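Local coordinates for protein putative sugar ABC transporter (Yersinia enterocolitica subsp. enterocolitica 8081, PDB 5ULB) that binds the seleno analogue of 5-methylthioribose, and probably carries methylthioribose to an ABC importer as its periplasmic binding protein, at residues I25-S30 with F55-D60; I80-R85 with S104-A109; F67-I72 with T90-R95; P154-R159 with W210-A215. All coordinates share one frame; numbering follows the deposited sequence. Where two conformers were deposited one is given.

Contact 1 (I25-S30 with F55-D60); sequences IRNLGS and FLSNGD
Two neighbouring parallel strands, 21-26 and the edge strand 51-56, end together here and run on into paired loops at the rim of the sheet. R26 N gives a nearly straight hydrogen bond to F55 O (3.0 Å), and S57 N returns one to R26 O at 3.1 Å; both lie nearly along the C=O axis, consistent with the parallel pairing of I25 with F55 and R26 with L56. Past the strands the pairing becomes irregular. N58 N reaches L28 O at 2.9 Å, but from above the carbonyl plane and at only 134° at the hydrogen. S57 carries the side-chain link: with chi1 71°, OG sits between backbone N and carbonyl carbon, donates in plane to a lone pair of N27 OD1 (2.6 Å) and accepts from G59 N, an ST turn inside the type I' turn S57-D60. One hydroxyl thus joins the two loops while fixing the shape of its own. L56 CD2 lies alongside R26 CB at 3.6 Å, and the extended R26 chain continues to N33 and T34 of helix 32-48 and to S82. A water bridges S30 N and N58 OD1. Helix 32-48 packs on the face bearing R26 and L56, helix 61-73 lies against the I25 face through F64 and F67, and strand 78-82 flanks strand 21-26.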
loop_
_atom_site.group_PDB
_atom_site.type_symbol
_atom_site.label_atom_id
_atom_site.label_comp_id
_atom_site.label_asym_id
_atom_site.label_seq_id
_atom_site.Cartn_x
_atom_site.Cartn_y
_atom_site.Cartn_z
ATOM N N ILE A 25 -12.389 3.829 4.666
ATOM C CA ILE A 25 -12.847 3.959 3.278
ATOM C C ILE A 25 -11.578 3.994 2.443
ATOM O O ILE A 25 -10.753 4.914 2.576
ATOM C CB ILE A 25 -13.742 5.165 3.065
ATOM C CG1 ILE A 25 -14.908 5.246 4.043
ATOM C CG2 ILE A 25 -14.278 5.062 1.615
ATOM C CD1 ILE A 25 -14.663 6.002 5.296
ATOM N N ARG A 26 -11.478 3.046 1.515
ATOM C CA ARG A 26 -10.302 2.898 0.658
ATOM C C ARG A 26 -10.778 2.982 -0.797
ATOM O O ARG A 26 -11.723 2.288 -1.222
ATOM C CB ARG A 26 -9.482 1.679 0.965
ATOM C CG ARG A 26 -8.301 1.406 0.055
ATOM C CD ARG A 26 -7.269 0.552 0.754
ATOM N NE ARG A 26 -6.302 0.044 -0.180
ATOM C CZ ARG A 26 -4.975 -0.041 0.030
ATOM N NH1 ARG A 26 -4.343 0.694 0.964
ATOM N NH2 ARG A 26 -4.262 -0.671 -0.859
ATOM N N ASN A 27 -10.078 3.796 -1.624
ATOM C CA ASN A 27 -10.471 4.076 -2.982
ATOM C C ASN A 27 -9.948 3.099 -4.021
ATOM O O ASN A 27 -9.425 3.529 -5.053
ATOM C CB ASN A 27 -10.061 5.512 -3.323
ATOM C CG ASN A 27 -10.733 6.093 -4.517
ATOM O OD1 ASN A 27 -11.854 5.722 -4.898
ATOM N ND2 ASN A 27 -10.101 7.144 -5.083
ATOM N N LEU A 28 -10.030 1.792 -3.708
ATOM C CA LEU A 28 -9.579 0.741 -4.562
ATOM C C LEU A 28 -10.556 -0.411 -4.487
ATOM O O LEU A 28 -11.553 -0.339 -3.736
ATOM C CB LEU A 28 -8.122 0.298 -4.240
ATOM C CG LEU A 28 -7.032 1.354 -4.458
ATOM C CD1 LEU A 28 -5.735 0.809 -3.942
ATOM C CD2 LEU A 28 -6.897 1.637 -5.940
ATOM N N GLY A 29 -10.307 -1.458 -5.257
ATOM C CA GLY A 29 -10.991 -2.726 -5.137
ATOM C C GLY A 29 -10.251 -3.709 -4.271
ATOM O O GLY A 29 -9.430 -3.330 -3.428
ATOM N N SER A 30 -10.519 -5.000 -4.456
ATOM C CA SER A 30 -9.990 -6.045 -3.597
ATOM C C SER A 30 -8.697 -6.661 -4.086
ATOM O O SER A 30 -8.533 -7.890 -4.032
ATOM C CB SER A 30 -11.085 -7.069 -3.304
ATOM O OG SER A 30 -11.577 -7.612 -4.528
ATOM N N PHE A 55 -14.987 -0.161 3.868
ATOM C CA PHE A 55 -15.741 0.206 2.658
ATOM C C PHE A 55 -14.696 0.379 1.534
ATOM O O PHE A 55 -13.687 1.086 1.716
ATOM C CB PHE A 55 -16.499 1.510 2.839
ATOM C CG PHE A 55 -17.454 1.475 3.958
ATOM C CD1 PHE A 55 -18.742 0.994 3.767
ATOM C CD2 PHE A 55 -17.074 1.901 5.254
ATOM C CE1 PHE A 55 -19.666 0.999 4.887
ATOM C CE2 PHE A 55 -17.936 1.921 6.291
ATOM C CZ PHE A 55 -19.233 1.384 6.085
ATOM N N LEU A 56 -14.956 -0.244 0.392
ATOM C CA LEU A 56 -14.101 -0.129 -0.819
ATOM C C LEU A 56 -14.896 0.474 -1.958
ATOM O O LEU A 56 -16.005 0.042 -2.224
ATOM C CB LEU A 56 -13.596 -1.477 -1.294
ATOM C CG LEU A 56 -12.509 -2.057 -0.378
ATOM C CD1 LEU A 56 -12.157 -3.457 -0.817
ATOM C CD2 LEU A 56 -11.272 -1.192 -0.291
ATOM N N SER A 57 -14.334 1.493 -2.618
ATOM C CA SER A 57 -15.004 2.144 -3.706
ATOM C C SER A 57 -14.863 1.484 -5.062
ATOM O O SER A 57 -15.508 1.971 -6.046
ATOM C CB SER A 57 -14.530 3.586 -3.889
ATOM O OG SER A 57 -13.188 3.515 -4.406
ATOM N N ASN A 58 -13.944 0.494 -5.168
ATOM C CA ASN A 58 -13.501 -0.097 -6.474
ATOM C C ASN A 58 -12.829 0.960 -7.381
ATOM O O ASN A 58 -12.694 0.741 -8.616
ATOM C CB ASN A 58 -14.509 -0.889 -7.322
ATOM C CG ASN A 58 -14.477 -2.437 -7.070
ATOM O OD1 ASN A 58 -13.539 -3.299 -7.372
ATOM N ND2 ASN A 58 -15.600 -2.798 -6.567
ATOM N N GLY A 59 -12.296 2.018 -6.791
ATOM C CA GLY A 59 -11.679 3.067 -7.615
ATOM C C GLY A 59 -12.616 4.112 -8.157
ATOM O O GLY A 59 -12.163 5.023 -8.845
ATOM N N ASP A 60 -13.918 4.065 -7.772
ATOM C CA ASP A 60 -14.912 5.015 -8.243
ATOM C C ASP A 60 -14.951 6.122 -7.234
ATOM O O ASP A 60 -15.407 5.966 -6.099
ATOM C CB ASP A 60 -16.251 4.286 -8.408
ATOM C CG ASP A 60 -17.416 5.130 -8.744
ATOM O OD1 ASP A 60 -17.462 6.287 -8.449
ATOM O OD2 ASP A 60 -18.380 4.584 -9.397
HETATM O O HOH W 1 -11.970 -5.469 -6.917
#

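Contact 2 (I80-R85 with S104-A109); sequences ILSQGR and SVFDTA
Beyond the last strand pair, the side chains of Q83 and D107 lie side by side and point the same way, with their amide and carboxylate planes turned 75° apart. Q83 bends at chi2 (81°), which brings NE2 to D107 OD2 at 3.3 Å in a weak hydrogen bond, and folds OE1 back to accept from S82 OG at 2.6 Å. Both contacts are consistent with the modelled orientation of the amide, which is set mainly by the S82 bond. S82 OG also meets the F106 ring at its edge, 3.5 Å from CD2, while D107 CG lies over one face of that ring, offset toward the rim. On the opposite side of the sheet L81 and V105 run side by side, CB to CG1 3.8 Å. The T108 hydroxyl works as a relay: OG1 donates to F106 O, already gripped by Q83 N at 3.0 Å, and accepts from G84 N at 3.1 Å. A109 N then closes onto G84 O (2.9 Å), prolonging the pairing past the parallel strands. D107 OD1 forms a salt bridge with R158, which would favour an ionised carboxylate. Q83 and D107 line the sugar pocket for both anomers, F106 for the beta anomer, at the C-terminal ends of parallel strands in a beta-alpha-beta unit, the usual ligand-binding edge of a periplasmic binding protein lobe.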
loop_
_atom_site.group_PDB
_atom_site.type_symbol
_atom_site.label_atom_id
_atom_site.label_comp_id
_atom_site.label_asym_id
_atom_site.label_seq_id
_atom_site.Cartn_x
_atom_site.Cartn_y
_atom_site.Cartn_z
ATOM N N ILE A 80 -10.595 6.479 8.812
ATOM C CA ILE A 80 -9.343 6.300 8.057
ATOM C C ILE A 80 -9.670 6.339 6.608
ATOM O O ILE A 80 -10.529 5.576 6.151
ATOM C CB ILE A 80 -8.623 4.985 8.451
ATOM C CG1 ILE A 80 -8.194 5.028 9.934
ATOM C CG2 ILE A 80 -7.388 4.721 7.574
ATOM C CD1 ILE A 80 -7.837 3.650 10.466
ATOM N N LEU A 81 -8.959 7.190 5.797
ATOM C CA LEU A 81 -9.057 7.172 4.363
ATOM C C LEU A 81 -7.824 6.609 3.740
ATOM O O LEU A 81 -6.721 6.818 4.249
ATOM C CB LEU A 81 -9.289 8.560 3.804
ATOM C CG LEU A 81 -10.453 9.414 4.355
ATOM C CD1 LEU A 81 -10.603 10.686 3.601
ATOM C CD2 LEU A 81 -11.725 8.549 4.346
ATOM N N SER A 82 -7.983 5.967 2.571
ATOM C CA SER A 82 -6.848 5.455 1.829
ATOM C C SER A 82 -7.075 5.702 0.346
ATOM O O SER A 82 -8.158 5.375 -0.180
ATOM C CB SER A 82 -6.688 3.987 2.159
ATOM O OG SER A 82 -5.551 3.360 1.609
ATOM N N GLN A 83 -6.076 6.282 -0.340
ATOM C CA GLN A 83 -6.132 6.576 -1.738
ATOM C C GLN A 83 -7.203 7.579 -2.144
ATOM O O GLN A 83 -7.649 7.627 -3.291
ATOM C CB GLN A 83 -6.197 5.324 -2.654
ATOM C CG GLN A 83 -4.867 4.469 -2.695
ATOM C CD GLN A 83 -4.701 3.563 -1.592
ATOM O OE1 GLN A 83 -5.693 3.171 -0.973
ATOM N NE2 GLN A 83 -3.471 3.205 -1.257
ATOM N N GLY A 84 -7.550 8.489 -1.222
ATOM C CA GLY A 84 -8.423 9.636 -1.604
ATOM C C GLY A 84 -7.709 10.549 -2.561
ATOM O O GLY A 84 -6.523 10.852 -2.370
ATOM N N ARG A 85 -8.408 10.976 -3.606
ATOM C CA ARG A 85 -7.797 11.752 -4.674
ATOM C C ARG A 85 -8.175 13.230 -4.597
ATOM O O ARG A 85 -9.141 13.647 -3.931
ATOM C CB ARG A 85 -8.149 11.152 -6.052
ATOM C CG ARG A 85 -7.594 9.791 -6.255
ATOM C CD ARG A 85 -7.924 9.168 -7.640
ATOM N NE ARG A 85 -7.716 10.105 -8.688
ATOM C CZ ARG A 85 -7.836 9.787 -9.899
ATOM N NH1 ARG A 85 -7.610 10.723 -10.838
ATOM N NH2 ARG A 85 -8.268 8.557 -10.127
ATOM N N SER A 104 -7.069 9.815 10.329
ATOM C CA SER A 104 -5.764 9.625 9.751
ATOM C C SER A 104 -6.000 9.200 8.287
ATOM O O SER A 104 -6.979 8.490 7.996
ATOM C CB SER A 104 -4.960 8.564 10.501
ATOM O OG SER A 104 -3.659 8.409 10.041
ATOM N N VAL A 105 -5.081 9.574 7.367
ATOM C CA VAL A 105 -5.202 9.232 6.030
ATOM C C VAL A 105 -3.912 8.605 5.522
ATOM O O VAL A 105 -2.833 8.840 6.047
ATOM C CB VAL A 105 -5.667 10.359 5.113
ATOM C CG1 VAL A 105 -7.025 10.942 5.617
ATOM C CG2 VAL A 105 -4.631 11.455 4.968
ATOM N N PHE A 106 -4.072 7.746 4.502
ATOM C CA PHE A 106 -2.958 7.043 3.859
ATOM C C PHE A 106 -3.036 7.264 2.357
ATOM O O PHE A 106 -4.112 7.091 1.764
ATOM C CB PHE A 106 -2.985 5.575 4.172
ATOM C CG PHE A 106 -1.914 4.783 3.461
ATOM C CD1 PHE A 106 -0.543 4.999 3.718
ATOM C CD2 PHE A 106 -2.242 3.904 2.509
ATOM C CE1 PHE A 106 0.389 4.326 2.975
ATOM C CE2 PHE A 106 -1.267 3.229 1.793
ATOM C CZ PHE A 106 0.063 3.471 1.953
ATOM N N ASP A 107 -1.955 7.671 1.712
ATOM C CA ASP A 107 -1.905 7.860 0.266
ATOM C C ASP A 107 -3.048 8.707 -0.249
ATOM O O ASP A 107 -3.561 8.412 -1.352
ATOM C CB ASP A 107 -1.907 6.473 -0.433
ATOM C CG ASP A 107 -0.534 5.880 -0.562
ATOM O OD1 ASP A 107 0.492 6.528 -0.225
ATOM O OD2 ASP A 107 -0.507 4.689 -1.089
ATOM N N THR A 108 -3.326 9.765 0.469
ATOM C CA THR A 108 -4.456 10.630 0.166
ATOM C C THR A 108 -3.978 12.027 -0.151
ATOM O O THR A 108 -3.043 12.524 0.463
ATOM C CB THR A 108 -5.483 10.581 1.342
ATOM O OG1 THR A 108 -6.016 9.251 1.394
ATOM C CG2 THR A 108 -6.621 11.564 1.216
ATOM N N ALA A 109 -4.596 12.661 -1.138
ATOM C CA ALA A 109 -4.209 13.986 -1.553
ATOM C C ALA A 109 -4.764 15.039 -0.669
ATOM O O ALA A 109 -5.984 15.239 -0.629
ATOM C CB ALA A 109 -4.695 14.188 -2.990
#

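Contact 3 (F67-I72 with T90-R95); sequences FVNQAI and TELVKR
R95 reaches across from helix 89-98 to helix 61-73 by a chain bent at chi3. Its CG is anti to the backbone N, and the turn at chi3 (92°) then lays the guanidinium against the other helix. NH1 donates to N69 OD1 at 2.7 Å in an almost straight bond, 172° at the hydrogen. The acceptor lies in the guanidinium plane, yet the donor stands above the amide's carbonyl plane, and the two planes are clearly tilted against each other. N69 meets it with CG anti to its own carbonyl carbon, a conformation that carries the amide round from a CB not aimed at the partner helix. One face of the guanidinium rests on I72: CD1 lies over it, offset toward the rim, and CG2 comes to 3.7 Å from NH2. Deeper in the interface the packing is apolar. V68 CG1, anti to the backbone N, touches L92 CD2 at 3.8 Å, the two side chains crossing obliquely; the same L92 methyl sits 3.5 Å from N69 OD1. L92 and R95 each also have a second conformer, so neither position is unique. The segment axes run nearly parallel, 10° apart and 10.8 Å at closest approach, as expected for adjacent helices on one face of a parallel alpha/beta sheet, where V68 and V93 pack on L81 of strand 78-82.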
loop_
_atom_site.group_PDB
_atom_site.type_symbol
_atom_site.label_atom_id
_atom_site.label_comp_id
_atom_site.label_asym_id
_atom_site.label_seq_id
_atom_site.Cartn_x
_atom_site.Cartn_y
_atom_site.Cartn_z
ATOM N N PHE A 67 -19.350 7.076 0.468
ATOM C CA PHE A 67 -18.994 6.332 1.652
ATOM C C PHE A 67 -18.485 7.225 2.760
ATOM O O PHE A 67 -18.813 7.055 3.937
ATOM C CB PHE A 67 -18.066 5.185 1.412
ATOM C CG PHE A 67 -18.640 4.014 0.688
ATOM C CD1 PHE A 67 -19.780 3.429 1.059
ATOM C CD2 PHE A 67 -17.867 3.388 -0.288
ATOM C CE1 PHE A 67 -20.237 2.274 0.444
ATOM C CE2 PHE A 67 -18.304 2.197 -0.870
ATOM C CZ PHE A 67 -19.510 1.664 -0.516
ATOM N N VAL A 68 -17.648 8.176 2.414
ATOM C CA VAL A 68 -17.111 9.064 3.453
ATOM C C VAL A 68 -18.158 9.981 4.051
ATOM O O VAL A 68 -18.285 10.141 5.283
ATOM C CB VAL A 68 -15.839 9.843 2.991
ATOM C CG1 VAL A 68 -15.348 10.745 4.095
ATOM C CG2 VAL A 68 -14.785 8.963 2.396
ATOM N N ASN A 69 -18.987 10.529 3.171
ATOM C CA ASN A 69 -20.030 11.351 3.603
ATOM C C ASN A 69 -21.067 10.616 4.531
ATOM O O ASN A 69 -21.502 11.135 5.569
ATOM C CB ASN A 69 -20.769 11.965 2.417
ATOM C CG ASN A 69 -19.982 13.138 1.799
ATOM O OD1 ASN A 69 -19.365 13.940 2.540
ATOM N ND2 ASN A 69 -20.104 13.329 0.526
ATOM N N GLN A 70 -21.337 9.384 4.185
ATOM C CA GLN A 70 -22.207 8.583 5.021
ATOM C C GLN A 70 -21.571 8.281 6.379
ATOM O O GLN A 70 -22.213 8.376 7.414
ATOM C CB GLN A 70 -22.570 7.304 4.360
ATOM C CG GLN A 70 -23.453 7.495 3.128
ATOM C CD GLN A 70 -23.581 6.331 2.207
ATOM O OE1 GLN A 70 -23.376 5.214 2.566
ATOM N NE2 GLN A 70 -24.023 6.627 0.958
ATOM N N ALA A 71 -20.234 8.003 6.369
ATOM C CA ALA A 71 -19.561 7.759 7.694
ATOM C C ALA A 71 -19.617 9.031 8.557
ATOM O O ALA A 71 -19.780 8.945 9.760
ATOM C CB ALA A 71 -18.124 7.358 7.436
ATOM N N ILE A 72 -19.422 10.202 7.985
ATOM C CA ILE A 72 -19.543 11.467 8.746
ATOM C C ILE A 72 -20.960 11.580 9.333
ATOM O O ILE A 72 -21.145 11.868 10.499
ATOM C CB ILE A 72 -19.230 12.696 7.873
ATOM C CG1 ILE A 72 -17.772 12.699 7.422
ATOM C CG2 ILE A 72 -19.537 13.959 8.565
ATOM C CD1 ILE A 72 -17.434 13.679 6.290
ATOM N N THR A 90 -9.324 17.068 0.220
ATOM C CA THR A 90 -9.057 18.074 1.246
ATOM C C THR A 90 -10.327 18.562 1.925
ATOM O O THR A 90 -10.333 18.708 3.143
ATOM C CB THR A 90 -8.283 19.227 0.600
ATOM O OG1 THR A 90 -7.010 18.778 0.093
ATOM C CG2 THR A 90 -7.991 20.334 1.535
ATOM N N GLU A 91 -11.364 18.971 1.172
ATOM C CA GLU A 91 -12.568 19.517 1.765
ATOM C C GLU A 91 -13.256 18.394 2.531
ATOM O O GLU A 91 -13.867 18.636 3.556
ATOM C CB GLU A 91 -13.490 20.114 0.687
ATOM C CG GLU A 91 -12.998 21.513 0.336
ATOM C CD GLU A 91 -13.298 22.493 1.481
ATOM O OE1 GLU A 91 -12.412 23.260 1.888
ATOM O OE2 GLU A 91 -14.428 22.437 2.005
ATOM N N LEU A 92 -13.166 17.141 2.060
ATOM C CA LEU A 92 -13.815 16.018 2.765
ATOM C C LEU A 92 -13.227 15.861 4.162
ATOM O O LEU A 92 -13.898 15.752 5.169
ATOM C CB LEU A 92 -13.660 14.680 2.036
ATOM C CG LEU A 92 -14.681 14.005 1.185
ATOM C CD1 LEU A 92 -14.166 12.636 0.804
ATOM C CD2 LEU A 92 -15.922 13.869 1.992
ATOM N N VAL A 93 -11.874 15.906 4.239
ATOM C CA VAL A 93 -11.175 15.799 5.517
ATOM C C VAL A 93 -11.433 16.957 6.407
ATOM O O VAL A 93 -11.626 16.805 7.613
ATOM C CB VAL A 93 -9.699 15.478 5.303
ATOM C CG1 VAL A 93 -8.960 15.486 6.649
ATOM C CG2 VAL A 93 -9.503 14.146 4.637
ATOM N N LYS A 94 -11.481 18.153 5.833
ATOM C CA LYS A 94 -11.842 19.297 6.645
ATOM C C LYS A 94 -13.269 19.139 7.299
ATOM O O LYS A 94 -13.519 19.559 8.437
ATOM C CB LYS A 94 -11.817 20.640 5.915
ATOM C CG LYS A 94 -10.375 21.056 5.552
ATOM C CD LYS A 94 -10.399 22.325 4.703
ATOM C CE LYS A 94 -8.971 22.696 4.385
ATOM N NZ LYS A 94 -8.973 23.914 3.592
ATOM N N ARG A 95 -14.194 18.502 6.558
ATOM C CA ARG A 95 -15.542 18.304 7.072
ATOM C C ARG A 95 -15.499 17.212 8.231
ATOM O O ARG A 95 -16.210 17.303 9.224
ATOM C CB ARG A 95 -16.495 17.888 5.943
ATOM C CG ARG A 95 -17.975 18.025 6.313
ATOM C CD ARG A 95 -18.898 18.238 5.076
ATOM N NE ARG A 95 -19.346 16.961 4.646
ATOM C CZ ARG A 95 -20.280 16.225 5.252
ATOM N NH1 ARG A 95 -20.551 15.021 4.752
ATOM N NH2 ARG A 95 -20.930 16.630 6.369
#

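Contact 4 (P154-R159 with W210-A215); sequences PPMERR and WGTWDA
The first turn and a half of helix 154-169 faces the point where strand 208-211 breaks off and W213, at the N-cap position, starts helix 214-226. T212 leaves the extended backbone of the strand (phi/psi -87/-2°), and its CA is the one nearest the helix, 7.5 Å from R159 CA. The backbone carbonyl of T212 receives R159 NH1 at 2.7 Å, although the 124° angle at the hydrogen makes this a weak bond. R159 gets there by extending fully from CG to NE. The bond uses the edge of the guanidinium, while P155 CB lies over one face, offset toward the rim. NE pairs with D124 and NH1 also donates to O3 of the bound sugar, so the charged end is fixed by protein and ligand together. Selenomethionine M156 bends at chi2 to bring SE to 3.2 Å from T212 OG1, crossing the threonine obliquely, and its CE methyl touches W213 CB at 3.7 Å. T212 OG1, in the crowded position between backbone N and carbonyl carbon, hydrogen-bonds L148 O. Its other branch, CG2, lies over the W210 ring, whose edge approaches R159 O (CH2 4.0 Å). Around this pocket wall, strands 143-148 and 233-237 flank strand 208-211, while helix 124-138 packs against both R159 and W210.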
loop_
_atom_site.group_PDB
_atom_site.type_symbol
_atom_site.label_atom_id
_atom_site.label_comp_id
_atom_site.label_asym_id
_atom_site.label_seq_id
_atom_site.Cartn_x
_atom_site.Cartn_y
_atom_site.Cartn_z
ATOM N N PRO A 154 -1.930 9.671 -5.363
ATOM C CA PRO A 154 -0.718 10.254 -4.767
ATOM C C PRO A 154 0.569 9.383 -4.851
ATOM O O PRO A 154 1.618 9.907 -5.328
ATOM C CB PRO A 154 -1.126 10.636 -3.383
ATOM C CG PRO A 154 -2.595 10.928 -3.539
ATOM C CD PRO A 154 -3.123 9.956 -4.527
ATOM N N PRO A 155 0.498 8.116 -4.521
ATOM C CA PRO A 155 1.716 7.321 -4.631
ATOM C C PRO A 155 2.182 7.211 -6.064
ATOM O O PRO A 155 3.418 7.137 -6.317
ATOM C CB PRO A 155 1.286 5.969 -4.076
ATOM C CG PRO A 155 -0.239 5.939 -4.173
ATOM C CD PRO A 155 -0.567 7.314 -3.868
HETATM N N MSE A 156 1.247 7.117 -6.988
HETATM C CA MSE A 156 1.597 6.972 -8.397
HETATM C C MSE A 156 2.274 8.234 -8.870
HETATM O O MSE A 156 3.260 8.158 -9.673
HETATM C CB MSE A 156 0.382 6.636 -9.230
HETATM C CG MSE A 156 -0.161 5.230 -8.952
HETATM SE SE MSE A 156 0.992 3.931 -9.691
HETATM C CE MSE A 156 0.462 2.384 -8.612
ATOM N N GLU A 157 1.828 9.397 -8.508
ATOM C CA GLU A 157 2.473 10.598 -9.007
ATOM C C GLU A 157 3.891 10.747 -8.386
ATOM O O GLU A 157 4.827 11.156 -9.101
ATOM C CB GLU A 157 1.559 11.805 -8.835
ATOM C CG GLU A 157 0.295 11.750 -9.817
ATOM C CD GLU A 157 0.525 11.735 -11.434
ATOM O OE1 GLU A 157 -0.564 11.385 -12.133
ATOM O OE2 GLU A 157 1.761 12.050 -12.040
ATOM N N ARG A 158 4.066 10.372 -7.120
ATOM C CA ARG A 158 5.415 10.432 -6.554
ATOM C C ARG A 158 6.357 9.409 -7.158
ATOM O O ARG A 158 7.541 9.694 -7.390
ATOM C CB ARG A 158 5.322 10.238 -5.073
ATOM C CG ARG A 158 4.652 11.430 -4.272
ATOM C CD ARG A 158 4.718 11.126 -2.777
ATOM N NE ARG A 158 3.941 10.092 -2.295
ATOM C CZ ARG A 158 2.640 10.164 -1.807
ATOM N NH1 ARG A 158 2.020 11.397 -1.726
ATOM N NH2 ARG A 158 1.899 8.915 -1.431
ATOM N N ARG A 159 5.869 8.209 -7.434
ATOM C CA ARG A 159 6.711 7.185 -8.119
ATOM C C ARG A 159 7.081 7.645 -9.503
ATOM O O ARG A 159 8.240 7.476 -9.927
ATOM C CB ARG A 159 5.997 5.870 -8.151
ATOM C CG ARG A 159 5.842 5.277 -6.756
ATOM C CD ARG A 159 4.862 4.144 -6.580
ATOM N NE ARG A 159 4.621 3.869 -5.202
ATOM C CZ ARG A 159 3.717 3.035 -4.730
ATOM N NH1 ARG A 159 3.082 2.166 -5.522
ATOM N NH2 ARG A 159 3.424 3.045 -3.458
ATOM N N TRP A 210 8.822 -2.652 -15.235
ATOM C CA TRP A 210 8.744 -2.076 -13.879
ATOM C C TRP A 210 7.295 -1.940 -13.493
ATOM O O TRP A 210 6.550 -1.177 -14.115
ATOM C CB TRP A 210 9.416 -0.728 -13.843
ATOM C CG TRP A 210 9.416 -0.032 -12.502
ATOM C CD1 TRP A 210 9.747 -0.619 -11.304
ATOM C CD2 TRP A 210 8.975 1.277 -12.214
ATOM N NE1 TRP A 210 9.603 0.290 -10.298
ATOM C CE2 TRP A 210 9.127 1.444 -10.836
ATOM C CE3 TRP A 210 8.520 2.348 -12.960
ATOM C CZ2 TRP A 210 8.816 2.659 -10.181
ATOM C CZ3 TRP A 210 8.232 3.493 -12.348
ATOM C CH2 TRP A 210 8.364 3.637 -10.955
ATOM N N GLY A 211 6.922 -2.715 -12.434
ATOM C CA GLY A 211 5.551 -2.643 -11.969
ATOM C C GLY A 211 5.462 -1.822 -10.686
ATOM O O GLY A 211 6.054 -2.140 -9.658
ATOM N N THR A 212 4.612 -0.739 -10.768
ATOM C CA THR A 212 4.519 0.202 -9.655
ATOM C C THR A 212 3.530 -0.184 -8.591
ATOM O O THR A 212 3.469 0.421 -7.564
ATOM C CB THR A 212 4.191 1.584 -10.159
ATOM O OG1 THR A 212 2.888 1.617 -10.750
ATOM C CG2 THR A 212 5.234 2.101 -11.117
ATOM N N TRP A 213 2.837 -1.317 -8.818
ATOM C CA TRP A 213 1.880 -1.885 -7.876
ATOM C C TRP A 213 1.847 -3.376 -8.144
ATOM O O TRP A 213 1.793 -3.768 -9.307
ATOM C CB TRP A 213 0.475 -1.317 -8.120
ATOM C CG TRP A 213 -0.720 -1.838 -7.392
ATOM C CD1 TRP A 213 -0.846 -2.441 -6.202
ATOM C CD2 TRP A 213 -2.072 -1.525 -7.829
ATOM N NE1 TRP A 213 -2.220 -2.603 -5.878
ATOM C CE2 TRP A 213 -2.968 -2.031 -6.858
ATOM C CE3 TRP A 213 -2.580 -0.988 -9.004
ATOM C CZ2 TRP A 213 -4.356 -1.887 -7.045
ATOM C CZ3 TRP A 213 -3.962 -0.820 -9.145
ATOM C CH2 TRP A 213 -4.798 -1.310 -8.141
ATOM N N ASP A 214 1.897 -4.200 -7.138
ATOM C CA ASP A 214 2.021 -5.633 -7.397
ATOM C C ASP A 214 0.760 -6.234 -8.037
ATOM O O ASP A 214 0.862 -7.303 -8.650
ATOM C CB ASP A 214 2.450 -6.477 -6.213
ATOM C CG ASP A 214 1.516 -6.513 -5.005
ATOM O OD1 ASP A 214 0.602 -5.687 -4.966
ATOM O OD2 ASP A 214 1.796 -7.439 -4.154
ATOM N N ALA A 215 -0.401 -5.530 -7.971
ATOM C CA ALA A 215 -1.536 -5.998 -8.769
ATOM C C ALA A 215 -1.227 -5.990 -10.224
ATOM O O ALA A 215 -1.647 -6.896 -10.975
ATOM C CB ALA A 215 -2.769 -5.124 -8.454
#

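How the contacts relate
From the N terminus, contact 1 closes the beta-alpha-beta loop through helix 32-48 before any other contact opens. Contacts 2 and 3 then cross, their segments alternating along 67-72, 80-85, 90-95 and 104-109, so strand pairing and helix packing interlock; L81 meets V68 and V93 between them. Contacts 1 and 2 share one sheet, joined by I25 N to I80 O (3.0 Å) and N27 N to S82 O (2.9 Å), while F67 of contact 3 packs on I25 and F55. Contact 4 closes a separate, later loop and meets contacts 1 and 2 across the sugar site: D107 OD2 packs on P155 CG (3.3 Å), and L28 touches W213. Contact 3 stands about 25 Å from contact 4, centre to centre.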